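Local coordinates for protein CrmK (Actinoalloteichus sp. WH1-2216-6, PDB 5I1V) that acts as a flavin-dependent oxidase, carrying covalently bound FAD, in the recycling of shunt products during caerulomycin biosynthesis, at residues A[378-383]-A[396-401]; A[179-184]-A[479-484]; A[32-37]-A[76-81]. One frame throughout, in Å; residues are numbered along the deposited sequence.

Contact 1 of 3, residues A[378-383]-A[396-401]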
loop_
_atom_site.group_PDB
_atom_site.type_symbol
_atom_site.label_atom_id
_atom_site.label_comp_id
_atom_site.label_asym_id
_atom_site.label_seq_id
_atom_site.Cartn_x
_atom_site.Cartn_y
_atom_site.Cartn_z
ATOM N N ILE A 378 4.876 -21.802 -6.929
ATOM C CA ILE A 378 5.546 -21.075 -5.847
ATOM C C ILE A 378 6.511 -21.981 -5.095
ATOM O O ILE A 378 6.100 -22.947 -4.498
ATOM C CB ILE A 378 4.496 -20.565 -4.833
ATOM C CG1 ILE A 378 3.423 -19.749 -5.553
ATOM C CG2 ILE A 378 5.163 -19.725 -3.730
ATOM C CD1 ILE A 378 2.098 -19.644 -4.843
ATOM N N ALA A 379 7.786 -21.649 -5.131
ATOM C CA ALA A 379 8.820 -22.395 -4.463
ATOM C C ALA A 379 8.509 -22.433 -2.955
ATOM O O ALA A 379 7.950 -21.487 -2.432
ATOM C CB ALA A 379 10.143 -21.733 -4.692
ATOM N N TYR A 380 8.780 -23.574 -2.328
ATOM C CA TYR A 380 8.415 -23.838 -0.922
ATOM C C TYR A 380 9.373 -24.875 -0.354
ATOM O O TYR A 380 10.424 -25.125 -0.954
ATOM C CB TYR A 380 6.970 -24.340 -0.902
ATOM C CG TYR A 380 6.228 -24.355 0.404
ATOM C CD1 TYR A 380 6.016 -23.202 1.161
ATOM C CD2 TYR A 380 5.720 -25.533 0.881
ATOM C CE1 TYR A 380 5.308 -23.265 2.348
ATOM C CE2 TYR A 380 4.991 -25.609 2.045
ATOM C CZ TYR A 380 4.784 -24.462 2.784
ATOM O OH TYR A 380 4.077 -24.565 3.973
ATOM N N GLY A 381 9.048 -25.454 0.813
ATOM C CA GLY A 381 9.893 -26.464 1.406
ATOM C C GLY A 381 10.977 -25.846 2.249
ATOM O O GLY A 381 10.691 -24.981 3.118
ATOM N N GLY A 382 12.217 -26.335 2.085
ATOM C CA GLY A 382 13.318 -25.918 2.939
ATOM C C GLY A 382 13.004 -26.097 4.421
ATOM O O GLY A 382 12.604 -27.166 4.867
ATOM N N ARG A 383 13.207 -25.028 5.169
ATOM C CA ARG A 383 13.032 -25.009 6.614
ATOM C C ARG A 383 11.597 -25.373 7.063
ATOM O O ARG A 383 11.383 -25.897 8.175
ATOM C CB ARG A 383 13.467 -23.634 7.096
ATOM C CG ARG A 383 13.446 -23.424 8.588
ATOM C CD ARG A 383 14.487 -24.247 9.297
ATOM N NE ARG A 383 13.836 -25.012 10.357
ATOM C CZ ARG A 383 14.430 -25.492 11.453
ATOM N NH1 ARG A 383 15.725 -25.271 11.692
ATOM N NH2 ARG A 383 13.705 -26.194 12.328
ATOM N N ARG A 396 2.335 -30.489 6.498
ATOM C CA ARG A 396 3.627 -30.234 5.925
ATOM C C ARG A 396 3.942 -31.330 4.923
ATOM O O ARG A 396 3.293 -32.348 4.917
ATOM C CB ARG A 396 4.641 -30.094 7.040
ATOM C CG ARG A 396 4.524 -28.694 7.673
ATOM C CD ARG A 396 5.463 -28.520 8.801
ATOM N NE ARG A 396 4.980 -27.603 9.816
ATOM C CZ ARG A 396 5.569 -26.461 10.179
ATOM N NH1 ARG A 396 6.673 -26.036 9.601
ATOM N NH2 ARG A 396 5.057 -25.765 11.165
ATOM N N GLY A 397 4.942 -31.132 4.099
ATOM C CA GLY A 397 5.295 -32.172 3.137
ATOM C C GLY A 397 5.335 -31.661 1.720
ATOM O O GLY A 397 6.021 -32.240 0.881
ATOM N N ALA A 398 4.609 -30.587 1.433
ATOM C CA ALA A 398 4.682 -29.987 0.094
ATOM C C ALA A 398 6.081 -29.455 -0.198
ATOM O O ALA A 398 6.755 -28.907 0.669
ATOM C CB ALA A 398 3.640 -28.892 -0.062
ATOM N N SER A 399 6.506 -29.627 -1.433
ATOM C CA SER A 399 7.747 -29.070 -1.933
ATOM C C SER A 399 7.485 -27.759 -2.626
ATOM O O SER A 399 8.368 -26.923 -2.741
ATOM C CB SER A 399 8.366 -30.023 -2.983
ATOM O OG SER A 399 8.673 -31.251 -2.388
ATOM N N LEU A 400 6.258 -27.613 -3.117
ATOM C CA LEU A 400 5.913 -26.593 -4.053
ATOM C C LEU A 400 4.409 -26.289 -3.891
ATOM O O LEU A 400 3.624 -27.195 -3.658
ATOM C CB LEU A 400 6.245 -27.087 -5.468
ATOM C CG LEU A 400 6.276 -25.953 -6.472
ATOM C CD1 LEU A 400 7.461 -26.028 -7.395
ATOM C CD2 LEU A 400 4.961 -25.941 -7.234
ATOM N N LYS A 401 4.052 -25.023 -3.931
ATOM C CA LYS A 401 2.677 -24.597 -3.862
ATOM C C LYS A 401 2.222 -24.069 -5.222
ATOM O O LYS A 401 3.034 -23.538 -6.012
ATOM C CB LYS A 401 2.486 -23.531 -2.808
ATOM C CG LYS A 401 2.751 -24.000 -1.400
ATOM C CD LYS A 401 2.397 -22.919 -0.394
ATOM C CE LYS A 401 1.893 -23.494 0.917
ATOM N NZ LYS A 401 0.514 -23.991 0.763
HETATM O O HOH W 1 9.930 -25.630 -4.217
#
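The side chain of Lys401 runs obliquely across one face of the Tyr380 ring, these two having the largest shares in the contact. Lys401 CE lies over that face, displaced toward the rim, 3.8 Å from the ring centroid in a CH-pi contact; Lys401 CG lies by Tyr380 CG and CD2, and CD by CD1 and CE1, heading for CZ. The chi3 turn places CE there, while chi4 (-75°) directs NZ. The ammonium itself is too far for more than a weak cation-pi attraction; its charge is answered by a salt bridge to Asp346 on strand 339-347. At the edge of the ring, near its plane, the carbonyl of Ala398 approaches, with Ala398 O 3.5 Å from Tyr380 CD2. The tyrosine reaches this place with CG anti to its backbone N (chi1 -165°).

Behind the side chains, strands 374-379 and 400-408 pair antiparallel. Ile378 and Lys401 form a hydrogen-bonded pair: Ile378 N to Lys401 O is 2.7 Å, and Lys401 N returns to Ile378 O at 3.0 Å, nearly straight at 170°. Beyond the pair of Ala379 and Leu400 the regular pairing ends, though the chains stay close. Tyr380 N makes a weak bond to Ser399 O and also donates to a water (3.0 Å) that in turn bonds to Ser399 O. Ser399 and Leu400 both face Leu347 in a classic beta bulge on the other side of strand 400-408.

Tyr138 and Tyr446, both FAD-binding residues, also pack here: Tyr138 meets the Tyr380 ring edge-to-face, and Tyr446 makes a cation-pi contact with Lys401. A buried, paired lysine whose side chain lies about 7 Å from the bound FAD probably adds to the electrostatics around it, with Asp346 likely favouring the charged form.

Contact 2 of 3, residues A[179-184]-A[479-484]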
loop_
_atom_site.group_PDB
_atom_site.type_symbol
_atom_site.label_atom_id
_atom_site.label_comp_id
_atom_site.label_asym_id
_atom_site.label_seq_id
_atom_site.Cartn_x
_atom_site.Cartn_y
_atom_site.Cartn_z
ATOM N N ASN A 179 -3.435 -25.080 28.479
ATOM C CA ASN A 179 -4.183 -24.751 27.265
ATOM C C ASN A 179 -3.372 -24.885 26.000
ATOM O O ASN A 179 -3.631 -24.195 25.025
ATOM C CB ASN A 179 -4.698 -23.333 27.428
ATOM C CG ASN A 179 -5.565 -23.208 28.656
ATOM O OD1 ASN A 179 -6.224 -24.154 29.016
ATOM N ND2 ASN A 179 -5.546 -22.073 29.294
ATOM N N ARG A 180 -2.405 -25.805 26.003
ATOM C CA ARG A 180 -1.542 -25.974 24.862
ATOM C C ARG A 180 -2.304 -26.481 23.651
ATOM O O ARG A 180 -1.922 -26.210 22.526
ATOM C CB ARG A 180 -0.409 -26.931 25.208
ATOM C CG ARG A 180 0.775 -26.836 24.292
ATOM C CD ARG A 180 1.848 -27.832 24.706
ATOM N NE ARG A 180 3.059 -27.491 23.975
ATOM C CZ ARG A 180 3.300 -27.805 22.707
ATOM N NH1 ARG A 180 2.426 -28.507 22.012
ATOM N NH2 ARG A 180 4.442 -27.419 22.137
ATOM N N ASP A 181 -3.392 -27.212 23.869
ATOM C CA ASP A 181 -4.249 -27.616 22.763
ATOM C C ASP A 181 -4.805 -26.428 21.969
ATOM O O ASP A 181 -4.843 -26.448 20.742
ATOM C CB ASP A 181 -5.382 -28.551 23.241
ATOM C CG ASP A 181 -6.297 -27.912 24.301
ATOM O OD1 ASP A 181 -5.847 -27.047 25.115
ATOM O OD2 ASP A 181 -7.483 -28.323 24.365
ATOM N N LEU A 182 -5.289 -25.417 22.667
ATOM C CA LEU A 182 -5.744 -24.184 22.031
ATOM C C LEU A 182 -4.637 -23.494 21.236
ATOM O O LEU A 182 -4.867 -23.007 20.105
ATOM C CB LEU A 182 -6.338 -23.207 23.061
ATOM C CG LEU A 182 -7.139 -22.042 22.532
ATOM C CD1 LEU A 182 -8.231 -22.551 21.592
ATOM C CD2 LEU A 182 -7.725 -21.244 23.691
ATOM N N TRP A 183 -3.431 -23.460 21.800
ATOM C CA TRP A 183 -2.280 -22.893 21.095
ATOM C C TRP A 183 -2.033 -23.703 19.838
ATOM O O TRP A 183 -1.864 -23.147 18.746
ATOM C CB TRP A 183 -1.034 -22.837 21.979
ATOM C CG TRP A 183 0.215 -22.574 21.187
ATOM C CD1 TRP A 183 0.740 -21.374 20.858
ATOM C CD2 TRP A 183 1.043 -23.558 20.588
ATOM N NE1 TRP A 183 1.849 -21.537 20.099
ATOM C CE2 TRP A 183 2.054 -22.881 19.899
ATOM C CE3 TRP A 183 1.009 -24.961 20.559
ATOM C CZ2 TRP A 183 3.086 -23.542 19.243
ATOM C CZ3 TRP A 183 1.977 -25.621 19.866
ATOM C CH2 TRP A 183 3.021 -24.919 19.214
ATOM N N TRP A 184 -2.070 -25.031 19.952
ATOM C CA TRP A 184 -1.765 -25.868 18.817
ATOM C C TRP A 184 -2.753 -25.697 17.673
ATOM O O TRP A 184 -2.375 -25.722 16.513
ATOM C CB TRP A 184 -1.710 -27.332 19.252
ATOM C CG TRP A 184 -1.317 -28.309 18.177
ATOM C CD1 TRP A 184 -0.040 -28.701 17.858
ATOM C CD2 TRP A 184 -2.178 -29.062 17.315
ATOM N NE1 TRP A 184 -0.062 -29.635 16.870
ATOM C CE2 TRP A 184 -1.353 -29.883 16.510
ATOM C CE3 TRP A 184 -3.555 -29.118 17.138
ATOM C CZ2 TRP A 184 -1.863 -30.766 15.561
ATOM C CZ3 TRP A 184 -4.060 -30.000 16.206
ATOM C CH2 TRP A 184 -3.206 -30.814 15.418
ATOM N N GLN A 479 -11.127 -31.171 15.577
ATOM C CA GLN A 479 -12.550 -31.326 15.987
ATOM C C GLN A 479 -12.637 -31.526 17.500
ATOM O O GLN A 479 -13.509 -31.007 18.151
ATOM C CB GLN A 479 -13.177 -32.481 15.272
ATOM C CG GLN A 479 -13.411 -32.310 13.786
ATOM C CD GLN A 479 -14.208 -33.467 13.259
ATOM O OE1 GLN A 479 -13.672 -34.539 13.076
ATOM N NE2 GLN A 479 -15.491 -33.257 13.030
ATOM N N GLU A 480 -11.709 -32.273 18.076
ATOM C CA GLU A 480 -11.681 -32.454 19.526
ATOM C C GLU A 480 -11.382 -31.145 20.267
ATOM O O GLU A 480 -11.923 -30.837 21.322
ATOM C CB GLU A 480 -10.635 -33.538 19.882
ATOM C CG GLU A 480 -10.197 -33.568 21.329
ATOM C CD GLU A 480 -9.028 -34.540 21.571
ATOM O OE1 GLU A 480 -8.252 -34.828 20.632
ATOM O OE2 GLU A 480 -8.864 -35.006 22.713
ATOM N N ILE A 481 -10.460 -30.363 19.744
ATOM C CA ILE A 481 -10.144 -29.111 20.397
ATOM C C ILE A 481 -11.366 -28.156 20.238
ATOM O O ILE A 481 -11.738 -27.444 21.159
ATOM C CB ILE A 481 -8.838 -28.535 19.818
ATOM C CG1 ILE A 481 -7.708 -29.491 20.135
ATOM C CG2 ILE A 481 -8.553 -27.145 20.363
ATOM C CD1 ILE A 481 -6.401 -29.226 19.400
ATOM N N LYS A 482 -11.960 -28.151 19.066
ATOM C CA LYS A 482 -13.143 -27.360 18.784
ATOM C C LYS A 482 -14.239 -27.633 19.798
ATOM O O LYS A 482 -14.856 -26.735 20.371
ATOM C CB LYS A 482 -13.622 -27.662 17.360
ATOM C CG LYS A 482 -15.036 -27.168 17.021
ATOM C CD LYS A 482 -15.036 -25.656 16.789
ATOM C CE LYS A 482 -16.447 -25.134 16.573
ATOM N NZ LYS A 482 -16.400 -23.715 16.159
ATOM N N SER A 483 -14.437 -28.911 20.047
ATOM C CA SER A 483 -15.473 -29.352 20.913
ATOM C C SER A 483 -15.170 -28.969 22.367
ATOM O O SER A 483 -16.080 -28.715 23.138
ATOM C CB SER A 483 -15.700 -30.845 20.694
ATOM O OG SER A 483 -16.292 -31.390 21.816
ATOM N N ARG A 484 -13.900 -28.863 22.732
ATOM C CA ARG A 484 -13.561 -28.465 24.076
ATOM C C ARG A 484 -13.693 -26.959 24.267
ATOM O O ARG A 484 -14.071 -26.478 25.341
ATOM C CB ARG A 484 -12.126 -28.907 24.362
ATOM C CG ARG A 484 -11.493 -28.399 25.640
ATOM C CD ARG A 484 -10.344 -29.332 26.069
ATOM N NE ARG A 484 -9.074 -28.654 26.355
ATOM C CZ ARG A 484 -8.769 -27.987 27.474
ATOM N NH1 ARG A 484 -9.658 -27.862 28.447
ATOM N NH2 ARG A 484 -7.560 -27.429 27.614
#
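The guanidinium of Arg484 and the carboxylate of Asp181 lie almost in one plane, 16° apart, and meet edge to edge. Arg484 grips side-on with two nitrogens, one to each oxygen: NE reaches Asp181 OD2 at 2.6 Å on its syn lone pair, and NH2 reaches Asp181 OD1 at 3.1 Å from above the carboxylate plane. The second bond is thus the longer half of this bidentate salt bridge. Asp181 holds its CG between the backbone N and the carbonyl carbon (chi1 60°), and the arginine chain bends at chi3 to present its NE edge. Trp485 NE1, one residue beyond Arg484, also donates to Asp181 OD2, so two donors from the same helix converge on that oxygen and help fix the carboxylate's rotation.

Beside the charged pair, Ile481 lies between the backbones. Ile481 CD1 comes within 3.5 Å of Asp181 O and obliquely within 3.6 Å of Trp184 CE3, while CG1 rests against Asp181 CB. The indole of Trp184 crosses the isoleucine side chain at about a right angle.

The short helical segments 180-184 and 479-484 approach to 10.0 Å between axes and cross at -123°. Leu182 also packs on Val169 and Ala171 of strand 166-172. This is an interhelical salt bridge set beside an apolar contact, and it brings the C-terminal berberine-like region of this FAD-linked oxidoreductase against a helix following the edge strand of the five-stranded antiparallel sheet.

Contact 3 of 3, residues A[32-37]-A[76-81]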
loop_
_atom_site.group_PDB
_atom_site.type_symbol
_atom_site.label_atom_id
_atom_site.label_comp_id
_atom_site.label_asym_id
_atom_site.label_seq_id
_atom_site.Cartn_x
_atom_site.Cartn_y
_atom_site.Cartn_z
ATOM N N GLU A 32 -26.643 -6.676 11.075
ATOM C CA GLU A 32 -27.323 -5.734 11.926
ATOM C C GLU A 32 -26.434 -4.543 12.256
ATOM O O GLU A 32 -26.867 -3.384 12.252
ATOM C CB GLU A 32 -27.656 -6.433 13.246
ATOM C CG GLU A 32 -28.962 -6.029 13.855
ATOM C CD GLU A 32 -29.126 -6.606 15.258
ATOM O OE1 GLU A 32 -29.413 -5.791 16.158
ATOM O OE2 GLU A 32 -28.933 -7.839 15.447
ATOM N N TYR A 33 -25.181 -4.848 12.611
ATOM C CA TYR A 33 -24.221 -3.834 12.857
ATOM C C TYR A 33 -22.821 -4.390 12.729
ATOM O O TYR A 33 -22.595 -5.601 12.847
ATOM C CB TYR A 33 -24.451 -3.175 14.246
ATOM C CG TYR A 33 -24.433 -4.082 15.427
ATOM C CD1 TYR A 33 -23.272 -4.354 16.104
ATOM C CD2 TYR A 33 -25.590 -4.673 15.863
ATOM C CE1 TYR A 33 -23.267 -5.169 17.224
ATOM C CE2 TYR A 33 -25.598 -5.522 16.932
ATOM C CZ TYR A 33 -24.431 -5.764 17.624
ATOM O OH TYR A 33 -24.450 -6.629 18.698
ATOM N N PHE A 34 -21.876 -3.506 12.473
ATOM C CA PHE A 34 -20.452 -3.769 12.695
ATOM C C PHE A 34 -20.082 -3.229 14.083
ATOM O O PHE A 34 -20.562 -2.138 14.542
ATOM C CB PHE A 34 -19.597 -3.062 11.644
ATOM C CG PHE A 34 -19.867 -3.520 10.246
ATOM C CD1 PHE A 34 -20.838 -2.907 9.486
ATOM C CD2 PHE A 34 -19.132 -4.550 9.692
ATOM C CE1 PHE A 34 -21.058 -3.298 8.173
ATOM C CE2 PHE A 34 -19.357 -4.943 8.393
ATOM C CZ PHE A 34 -20.337 -4.332 7.655
ATOM N N ARG A 35 -19.190 -3.936 14.768
ATOM C CA ARG A 35 -18.693 -3.436 16.037
ATOM C C ARG A 35 -17.167 -3.292 15.860
ATOM O O ARG A 35 -16.549 -4.223 15.388
ATOM C CB ARG A 35 -19.062 -4.439 17.146
ATOM C CG ARG A 35 -18.491 -4.102 18.529
ATOM C CD ARG A 35 -19.047 -2.862 19.140
ATOM N NE ARG A 35 -20.506 -2.922 19.296
ATOM C CZ ARG A 35 -21.134 -3.618 20.232
ATOM N NH1 ARG A 35 -20.462 -4.328 21.134
ATOM N NH2 ARG A 35 -22.441 -3.591 20.281
ATOM N N LEU A 36 -16.590 -2.125 16.165
ATOM C CA LEU A 36 -15.134 -1.926 16.123
ATOM C C LEU A 36 -14.602 -1.704 17.552
ATOM O O LEU A 36 -14.718 -0.595 18.062
ATOM C CB LEU A 36 -14.801 -0.701 15.287
ATOM C CG LEU A 36 -15.166 -0.638 13.784
ATOM C CD1 LEU A 36 -13.924 -0.499 12.909
ATOM C CD2 LEU A 36 -15.991 -1.768 13.271
ATOM N N PRO A 37 -14.097 -2.769 18.203
ATOM C CA PRO A 37 -13.555 -2.672 19.557
ATOM C C PRO A 37 -12.112 -2.161 19.568
ATOM O O PRO A 37 -11.403 -2.235 18.559
ATOM C CB PRO A 37 -13.669 -4.092 20.068
ATOM C CG PRO A 37 -13.611 -4.925 18.857
ATOM C CD PRO A 37 -14.090 -4.134 17.714
ATOM N N ASP A 76 -25.141 -11.682 11.577
ATOM C CA ASP A 76 -25.853 -10.618 12.232
ATOM C C ASP A 76 -24.910 -9.537 12.783
ATOM O O ASP A 76 -25.306 -8.380 12.877
ATOM C CB ASP A 76 -26.681 -11.149 13.395
ATOM C CG ASP A 76 -27.696 -12.188 12.983
ATOM O OD1 ASP A 76 -28.370 -11.973 11.932
ATOM O OD2 ASP A 76 -27.808 -13.228 13.713
ATOM N N VAL A 77 -23.699 -9.937 13.215
ATOM C CA VAL A 77 -22.760 -9.031 13.792
ATOM C C VAL A 77 -21.404 -9.368 13.283
ATOM O O VAL A 77 -20.975 -10.517 13.348
ATOM C CB VAL A 77 -22.704 -9.137 15.342
ATOM C CG1 VAL A 77 -21.692 -8.147 15.924
ATOM C CG2 VAL A 77 -24.068 -8.974 15.925
ATOM N N ILE A 78 -20.716 -8.366 12.756
ATOM C CA ILE A 78 -19.324 -8.512 12.378
ATOM C C ILE A 78 -18.463 -7.647 13.275
ATOM O O ILE A 78 -18.708 -6.451 13.411
ATOM C CB ILE A 78 -19.123 -8.127 10.907
ATOM C CG1 ILE A 78 -19.840 -9.105 10.040
ATOM C CG2 ILE A 78 -17.622 -8.043 10.584
ATOM C CD1 ILE A 78 -19.829 -8.723 8.559
ATOM N N VAL A 79 -17.528 -8.275 13.997
ATOM C CA VAL A 79 -16.592 -7.576 14.849
ATOM C C VAL A 79 -15.350 -7.264 13.989
ATOM O O VAL A 79 -14.652 -8.201 13.556
ATOM C CB VAL A 79 -16.176 -8.448 16.047
ATOM C CG1 VAL A 79 -15.128 -7.745 16.872
ATOM C CG2 VAL A 79 -17.366 -8.775 16.932
ATOM N N ASP A 80 -15.077 -5.985 13.750
ATOM C CA ASP A 80 -14.001 -5.602 12.850
ATOM C C ASP A 80 -12.861 -5.145 13.750
ATOM O O ASP A 80 -13.013 -4.207 14.504
ATOM C CB ASP A 80 -14.442 -4.515 11.920
ATOM C CG ASP A 80 -13.384 -4.091 10.929
ATOM O OD1 ASP A 80 -12.222 -3.859 11.300
ATOM O OD2 ASP A 80 -13.732 -3.959 9.727
ATOM N N LEU A 81 -11.744 -5.839 13.656
ATOM C CA LEU A 81 -10.556 -5.591 14.531
ATOM C C LEU A 81 -9.528 -4.616 13.970
ATOM O O LEU A 81 -8.432 -4.502 14.501
ATOM C CB LEU A 81 -9.920 -6.927 14.838
ATOM C CG LEU A 81 -10.767 -7.897 15.657
ATOM C CD1 LEU A 81 -9.907 -9.081 16.090
ATOM C CD2 LEU A 81 -11.387 -7.291 16.890
HETATM O O HOH W 2 -11.213 -2.550 15.775
#
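Side chains are packed closely along both faces of two parallel strands, 33-36 and 77-80, whereas the end at Glu32 and Asp76 is looser and more accessible to solvent. In the packed part, Tyr33 and Val77 point the same way from neighbouring backbones. The tyrosine takes the crowded first torsion (chi1 57°), which lays its ring over the valine: Val77 CG2 sits 4.1 Å from the ring centroid in a CH-pi contact, and CG1 touches CE1. On the face of Phe34 and Ile78 the phenyl lies alongside the isoleucine, with Phe34 CD2 3.8 Å from Ile78 CB. Leu36 CD2 presses on Asp80 CB at 3.4 Å, and Pro37 CG touches both Val79 CG1 and Leu81 CD2, each at 3.8 Å.

The backbone is bound most firmly around Arg35, toward the C-terminal ends of the strands. Arg35 N donates to Ile78 O at 2.9 Å, and Arg35 O accepts from Asp80 N at 2.8 Å, nearly along the C=O axis. Toward Glu32 the grip slackens: Ile78 N to Tyr33 O stretches to 3.3 Å, a weak bond, and Glu32 N to Asp76 O is weak as well, bent to 121°. The carboxylate of Glu32 turns to Lys55, and that of Asp76 to the backbone N of Arg56. At the other end a water donates to both Pro37 O and Asp80 O, bridging the chains where the strands finish.

Leu81 touches the FAD. Strands 7-9 and 57-60 flank the pair within a mixed four-stranded sheet; helix 40-52 packs against Tyr33, Arg35 and Pro37, and helix 15-19 against Phe34 and Asp80.

How the contacts relate
From the N terminus, contact 3 closes first: 32-37 meets 76-81 after a loop that holds helix 40-52 and strand 57-60, joining two strands of the FAD-binding domain. The chain then reaches 179-184, where contact 2 opens a far longer loop that ends at 479-484 near the C terminus. Contact 1 is nested inside it, a short hairpin-like closure between adjacent strands of the eight-stranded sheet. Contact 3 is in series with both. Contacts 1 and 3 lie on opposite sides of the chain's centre, about 37 Å between centres, while contact 2 ties the C-terminal region back to the N-terminal half of the chain.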